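Local coordinates for putative GGDEF domain protein (Pseudomonas aeruginosa, PDB 7E6G), which probably catalyses the magnesium-dependent condensation of two GTP molecules into 3',3'-c-di-GMP with release of two diphosphates, at residues Q131-F143 and W179-L193. Numbering follows the deposited sequence.
With MG (magnesium ion), chain G; G2P (phosphomethylphosphonic acid guanylate ester), chain H.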
# COMPACT_ATOMS: atom_id res chain seq x y z
N GLN A 131 -8.70 -38.39 23.59
CA GLN A 131 -8.32 -37.66 24.74
C GLN A 131 -9.56 -37.05 25.39
O GLN A 131 -10.20 -36.25 24.76
CB GLN A 131 -7.38 -36.57 24.22
CG GLN A 131 -7.61 -36.08 22.80
CD GLN A 131 -6.96 -34.77 22.48
OE1 GLN A 131 -7.05 -33.84 23.25
NE2 GLN A 131 -6.36 -34.65 21.32
N SER A 132 -9.88 -37.41 26.61
CA SER A 132 -10.98 -36.87 27.23
C SER A 132 -10.72 -35.77 28.14
O SER A 132 -9.68 -35.36 28.33
CB SER A 132 -11.82 -37.91 27.84
OG SER A 132 -11.20 -38.38 28.95
N TYR A 133 -11.77 -35.16 28.55
CA TYR A 133 -11.70 -34.06 29.50
C TYR A 133 -12.41 -34.46 30.78
O TYR A 133 -13.16 -35.44 30.83
CB TYR A 133 -12.32 -32.78 28.93
CG TYR A 133 -13.76 -32.98 28.51
CD1 TYR A 133 -14.07 -33.39 27.22
CD2 TYR A 133 -14.79 -32.82 29.42
CE1 TYR A 133 -15.39 -33.59 26.83
CE2 TYR A 133 -16.11 -33.00 29.05
CZ TYR A 133 -16.40 -33.40 27.75
OH TYR A 133 -17.71 -33.60 27.38
N VAL A 134 -12.19 -33.69 31.84
CA VAL A 134 -12.99 -33.87 33.04
C VAL A 134 -13.80 -32.61 33.29
O VAL A 134 -13.44 -31.51 32.86
CB VAL A 134 -12.15 -34.27 34.28
CG1 VAL A 134 -11.12 -35.35 33.91
CG2 VAL A 134 -11.49 -33.07 34.91
N LEU A 135 -14.92 -32.79 33.96
CA LEU A 135 -15.89 -31.76 34.24
C LEU A 135 -16.08 -31.69 35.75
O LEU A 135 -16.37 -32.71 36.38
CB LEU A 135 -17.22 -32.10 33.56
CG LEU A 135 -17.99 -31.06 32.77
CD1 LEU A 135 -17.07 -30.38 31.77
CD2 LEU A 135 -19.13 -31.78 32.08
N ALA A 136 -15.92 -30.51 36.33
CA ALA A 136 -16.17 -30.30 37.75
C ALA A 136 -17.22 -29.20 37.89
O ALA A 136 -17.03 -28.09 37.40
CB ALA A 136 -14.88 -29.94 38.49
N MET A 137 -18.34 -29.51 38.53
CA MET A 137 -19.41 -28.53 38.72
C MET A 137 -19.48 -28.16 40.20
O MET A 137 -19.67 -29.03 41.07
CB MET A 137 -20.75 -29.05 38.22
CG MET A 137 -21.77 -27.92 37.99
SD MET A 137 -23.36 -28.57 37.43
CE MET A 137 -23.01 -28.87 35.69
N LEU A 138 -19.37 -26.88 40.48
CA LEU A 138 -19.16 -26.34 41.80
C LEU A 138 -20.35 -25.45 42.14
O LEU A 138 -20.81 -24.69 41.29
CB LEU A 138 -17.84 -25.55 41.79
CG LEU A 138 -17.11 -25.11 43.05
CD1 LEU A 138 -15.67 -25.58 43.01
CD2 LEU A 138 -17.19 -23.59 43.17
N ASP A 139 -20.89 -25.59 43.34
CA ASP A 139 -22.07 -24.83 43.78
C ASP A 139 -21.79 -24.31 45.18
O ASP A 139 -21.43 -25.09 46.07
CB ASP A 139 -23.33 -25.70 43.76
CG ASP A 139 -24.59 -24.97 44.24
OD1 ASP A 139 -24.59 -24.40 45.36
OD2 ASP A 139 -25.60 -24.99 43.51
N VAL A 140 -21.99 -23.00 45.38
CA VAL A 140 -21.65 -22.37 46.65
C VAL A 140 -22.62 -22.81 47.74
O VAL A 140 -23.84 -22.82 47.56
CB VAL A 140 -21.62 -20.84 46.49
CG1 VAL A 140 -21.26 -20.17 47.82
CG2 VAL A 140 -20.62 -20.45 45.42
N ASP A 141 -22.06 -23.18 48.90
CA ASP A 141 -22.88 -23.62 50.02
C ASP A 141 -23.40 -22.42 50.81
O ASP A 141 -22.63 -21.53 51.16
CB ASP A 141 -22.07 -24.53 50.94
CG ASP A 141 -21.55 -25.77 50.25
OD1 ASP A 141 -22.26 -26.34 49.40
OD2 ASP A 141 -20.43 -26.22 50.57
N PHE A 142 -24.72 -22.41 51.06
CA PHE A 142 -25.36 -21.42 51.93
C PHE A 142 -25.17 -19.99 51.43
O PHE A 142 -25.09 -19.05 52.23
CB PHE A 142 -24.88 -21.57 53.38
CG PHE A 142 -25.09 -22.95 53.96
CD1 PHE A 142 -26.36 -23.50 54.06
CD2 PHE A 142 -24.01 -23.69 54.42
CE1 PHE A 142 -26.56 -24.77 54.59
CE2 PHE A 142 -24.20 -24.96 54.95
CZ PHE A 142 -25.48 -25.49 55.04
N PHE A 143 -25.08 -19.81 50.12
CA PHE A 143 -24.90 -18.48 49.56
C PHE A 143 -26.03 -17.54 49.95
O PHE A 143 -25.81 -16.33 50.13
CB PHE A 143 -24.79 -18.56 48.04
CG PHE A 143 -24.23 -17.32 47.42
CD1 PHE A 143 -23.02 -16.80 47.87
CD2 PHE A 143 -24.92 -16.67 46.41
CE1 PHE A 143 -22.51 -15.64 47.32
CE2 PHE A 143 -24.41 -15.51 45.84
CZ PHE A 143 -23.21 -14.99 46.30
N TRP A 179 -21.63 -20.78 35.52
CA TRP A 179 -22.64 -21.69 35.00
C TRP A 179 -24.04 -21.30 35.43
O TRP A 179 -25.01 -21.69 34.77
CB TRP A 179 -22.32 -23.13 35.46
CG TRP A 179 -23.11 -24.26 34.83
CD1 TRP A 179 -23.96 -25.14 35.48
CD2 TRP A 179 -23.09 -24.68 33.46
NE1 TRP A 179 -24.47 -26.05 34.59
CE2 TRP A 179 -23.95 -25.80 33.34
CE3 TRP A 179 -22.43 -24.22 32.31
CZ2 TRP A 179 -24.17 -26.46 32.12
CZ3 TRP A 179 -22.65 -24.88 31.09
CH2 TRP A 179 -23.52 -25.98 31.01
N GLY A 180 -24.16 -20.53 36.50
CA GLY A 180 -25.42 -20.17 37.09
C GLY A 180 -25.20 -19.03 38.08
O GLY A 180 -24.12 -18.45 38.15
N GLY A 181 -26.25 -18.72 38.83
CA GLY A 181 -26.13 -17.65 39.80
C GLY A 181 -24.93 -17.82 40.71
O GLY A 181 -24.15 -16.89 40.92
N GLU A 182 -24.76 -19.03 41.25
CA GLU A 182 -23.68 -19.34 42.16
C GLU A 182 -23.14 -20.74 41.85
O GLU A 182 -22.78 -21.51 42.75
CB GLU A 182 -24.14 -19.23 43.62
CG GLU A 182 -25.63 -19.48 43.82
CD GLU A 182 -25.92 -20.87 44.40
OE1 GLU A 182 -26.60 -21.68 43.71
OE2 GLU A 182 -25.48 -21.16 45.54
N GLU A 183 -23.10 -21.08 40.57
CA GLU A 183 -22.53 -22.33 40.10
C GLU A 183 -21.43 -22.03 39.10
O GLU A 183 -21.51 -21.07 38.33
CB GLU A 183 -23.59 -23.22 39.44
CG GLU A 183 -24.69 -23.68 40.35
CD GLU A 183 -25.98 -23.96 39.59
OE1 GLU A 183 -26.59 -23.01 39.04
OE2 GLU A 183 -26.38 -25.14 39.52
N PHE A 184 -20.39 -22.87 39.11
CA PHE A 184 -19.26 -22.74 38.21
C PHE A 184 -18.97 -24.09 37.58
O PHE A 184 -19.10 -25.13 38.23
CB PHE A 184 -18.01 -22.23 38.93
CG PHE A 184 -18.15 -20.86 39.56
CD1 PHE A 184 -18.65 -20.71 40.85
CD2 PHE A 184 -17.73 -19.72 38.87
CE1 PHE A 184 -18.76 -19.48 41.42
CE2 PHE A 184 -17.84 -18.46 39.46
CZ PHE A 184 -18.35 -18.34 40.73
N LEU A 185 -18.58 -24.08 36.32
CA LEU A 185 -18.23 -25.29 35.60
C LEU A 185 -16.76 -25.22 35.23
O LEU A 185 -16.33 -24.31 34.51
CB LEU A 185 -19.10 -25.47 34.35
CG LEU A 185 -18.89 -26.83 33.68
CD1 LEU A 185 -19.16 -27.98 34.64
CD2 LEU A 185 -19.78 -26.96 32.45
N LEU A 186 -15.99 -26.16 35.76
CA LEU A 186 -14.59 -26.32 35.42
C LEU A 186 -14.50 -27.36 34.30
O LEU A 186 -15.05 -28.46 34.44
CB LEU A 186 -13.79 -26.77 36.65
CG LEU A 186 -13.24 -25.73 37.65
CD1 LEU A 186 -14.25 -24.63 38.02
CD2 LEU A 186 -12.75 -26.42 38.92
N LEU A 187 -13.86 -27.00 33.20
CA LEU A 187 -13.53 -27.94 32.14
C LEU A 187 -12.01 -28.11 32.11
O LEU A 187 -11.27 -27.15 31.86
CB LEU A 187 -14.04 -27.46 30.79
CG LEU A 187 -13.58 -28.32 29.61
CD1 LEU A 187 -14.42 -29.54 29.49
CD2 LEU A 187 -13.70 -27.50 28.35
N LEU A 188 -11.55 -29.33 32.38
CA LEU A 188 -10.13 -29.61 32.23
C LEU A 188 -9.95 -30.44 30.97
O LEU A 188 -10.25 -31.64 30.96
CB LEU A 188 -9.57 -30.36 33.45
CG LEU A 188 -10.00 -29.85 34.82
CD1 LEU A 188 -9.17 -30.53 35.90
CD2 LEU A 188 -9.85 -28.35 34.89
N PRO A 189 -9.48 -29.83 29.88
CA PRO A 189 -9.36 -30.56 28.62
C PRO A 189 -8.13 -31.45 28.62
O PRO A 189 -7.13 -31.16 29.28
CB PRO A 189 -9.24 -29.44 27.59
CG PRO A 189 -8.57 -28.34 28.33
CD PRO A 189 -8.97 -28.45 29.78
N GLN A 190 -8.23 -32.54 27.87
CA GLN A 190 -7.15 -33.50 27.74
C GLN A 190 -6.59 -33.86 29.11
O GLN A 190 -5.38 -33.78 29.36
CB GLN A 190 -6.05 -32.97 26.81
CG GLN A 190 -6.59 -32.47 25.48
CD GLN A 190 -5.53 -31.81 24.65
OE1 GLN A 190 -5.63 -30.63 24.31
NE2 GLN A 190 -4.50 -32.58 24.29
N THR A 191 -7.49 -34.24 30.01
CA THR A 191 -7.13 -34.57 31.38
C THR A 191 -7.95 -35.77 31.80
O THR A 191 -9.12 -35.91 31.42
CB THR A 191 -7.38 -33.36 32.32
OG1 THR A 191 -6.65 -32.22 31.86
CG2 THR A 191 -6.96 -33.69 33.74
N ARG A 192 -7.31 -36.67 32.54
CA ARG A 192 -8.01 -37.78 33.16
C ARG A 192 -8.15 -37.56 34.67
O ARG A 192 -7.37 -36.84 35.30
CB ARG A 192 -7.28 -39.11 32.87
CG ARG A 192 -7.73 -39.78 31.56
CD ARG A 192 -6.56 -40.11 30.63
NE ARG A 192 -5.74 -38.94 30.29
CZ ARG A 192 -6.05 -38.01 29.39
NH1 ARG A 192 -7.20 -38.07 28.71
NH2 ARG A 192 -5.22 -36.99 29.18
N LEU A 193 -9.17 -38.22 35.24
CA LEU A 193 -9.55 -38.07 36.64
C LEU A 193 -8.35 -38.04 37.57
O LEU A 193 -8.24 -37.17 38.45
CB LEU A 193 -10.48 -39.21 37.04
CG LEU A 193 -11.73 -38.86 37.83
CD1 LEU A 193 -12.36 -37.59 37.26
CD2 LEU A 193 -12.71 -40.05 37.85
MG MG G . -25.89 -22.81 46.53
PG G2P H . -27.10 -24.63 49.12
O1G G2P H . -26.43 -25.12 48.10
O2G G2P H . -26.37 -24.51 50.19
O3G G2P H . -28.29 -25.19 49.33
O3B G2P H . -27.39 -23.24 48.54
PB G2P H . -27.97 -21.84 48.94
O1B G2P H . -26.97 -21.07 48.65
O2B G2P H . -28.46 -21.73 50.17
C3A G2P H . -29.33 -21.40 47.96
PA G2P H . -29.43 -21.54 46.33
O1A G2P H . -30.59 -22.25 46.65
O2A G2P H . -28.13 -22.15 46.27
O5' G2P H . -29.52 -20.06 46.43
C5' G2P H . -28.46 -19.19 46.04
C4' G2P H . -28.89 -17.76 46.02
O4' G2P H . -28.19 -17.30 45.01
C3' G2P H . -30.19 -17.65 45.44
O3' G2P H . -31.02 -17.13 46.40
C2' G2P H . -29.93 -16.70 44.33
O2' G2P H . -30.87 -15.73 44.14
C1' G2P H . -28.71 -16.11 44.75
N9 G2P H . -28.02 -15.51 43.68
C8 G2P H . -28.14 -15.98 42.48
N7 G2P H . -27.43 -15.30 41.64
C5 G2P H . -26.83 -14.39 42.28
C6 G2P H . -25.99 -13.47 41.89
O6 G2P H . -25.64 -13.32 40.76
N1 G2P H . -25.47 -12.61 42.82
C2 G2P H . -25.86 -12.74 44.10
N2 G2P H . -25.38 -11.97 44.92
N3 G2P H . -26.72 -13.69 44.44
C4 G2P H . -27.19 -14.53 43.55
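Met137 meets the indole of Trp179 obliquely, its SD 4.6 Å from the centroid of the five-membered ring in a Met-aromatic contact; Leu185, from the same segment as the indole, sets CD2 over one face, 3.7 Å above the plane and offset toward the rim. Met137 runs extended until chi3 (-79°) bends CE to 3.4 Å from Trp179 NE1. The Phe143 ring presents its edge to the nucleotide analogue, with O4' in its plane, and meets Glu182 CB obliquely. Strands 134-140 and 183-188 are antiparallel neighbours (164°), linked by paired backbone bonds at Val134-Leu188, Ala136-Leu186 and Leu138-Phe184. Val140 N donates a hydrogen bond to Glu182 O at 3.1 Å, carrying the ladder into the GGEEF form of the GGDEF signature. Magnesium joins the segments there: Asp139 OD1 (2.4 Å), Val140 O (2.3 Å) and Glu182 OE2 (2.0 Å) bind it with O3B and O2A of the analogue, the two carboxylate planes standing 81° apart. Asp139 OD2 and Glu183 OE2 both form salt bridges with Arg213 of the second subunit, and Lys251 bonds Asp139 OD1. Magnesium, Lys251 and that arginine probably balance the gathered carboxylates, consistent with a metal site that holds the phosphate chain of GTP as it does the analogue's.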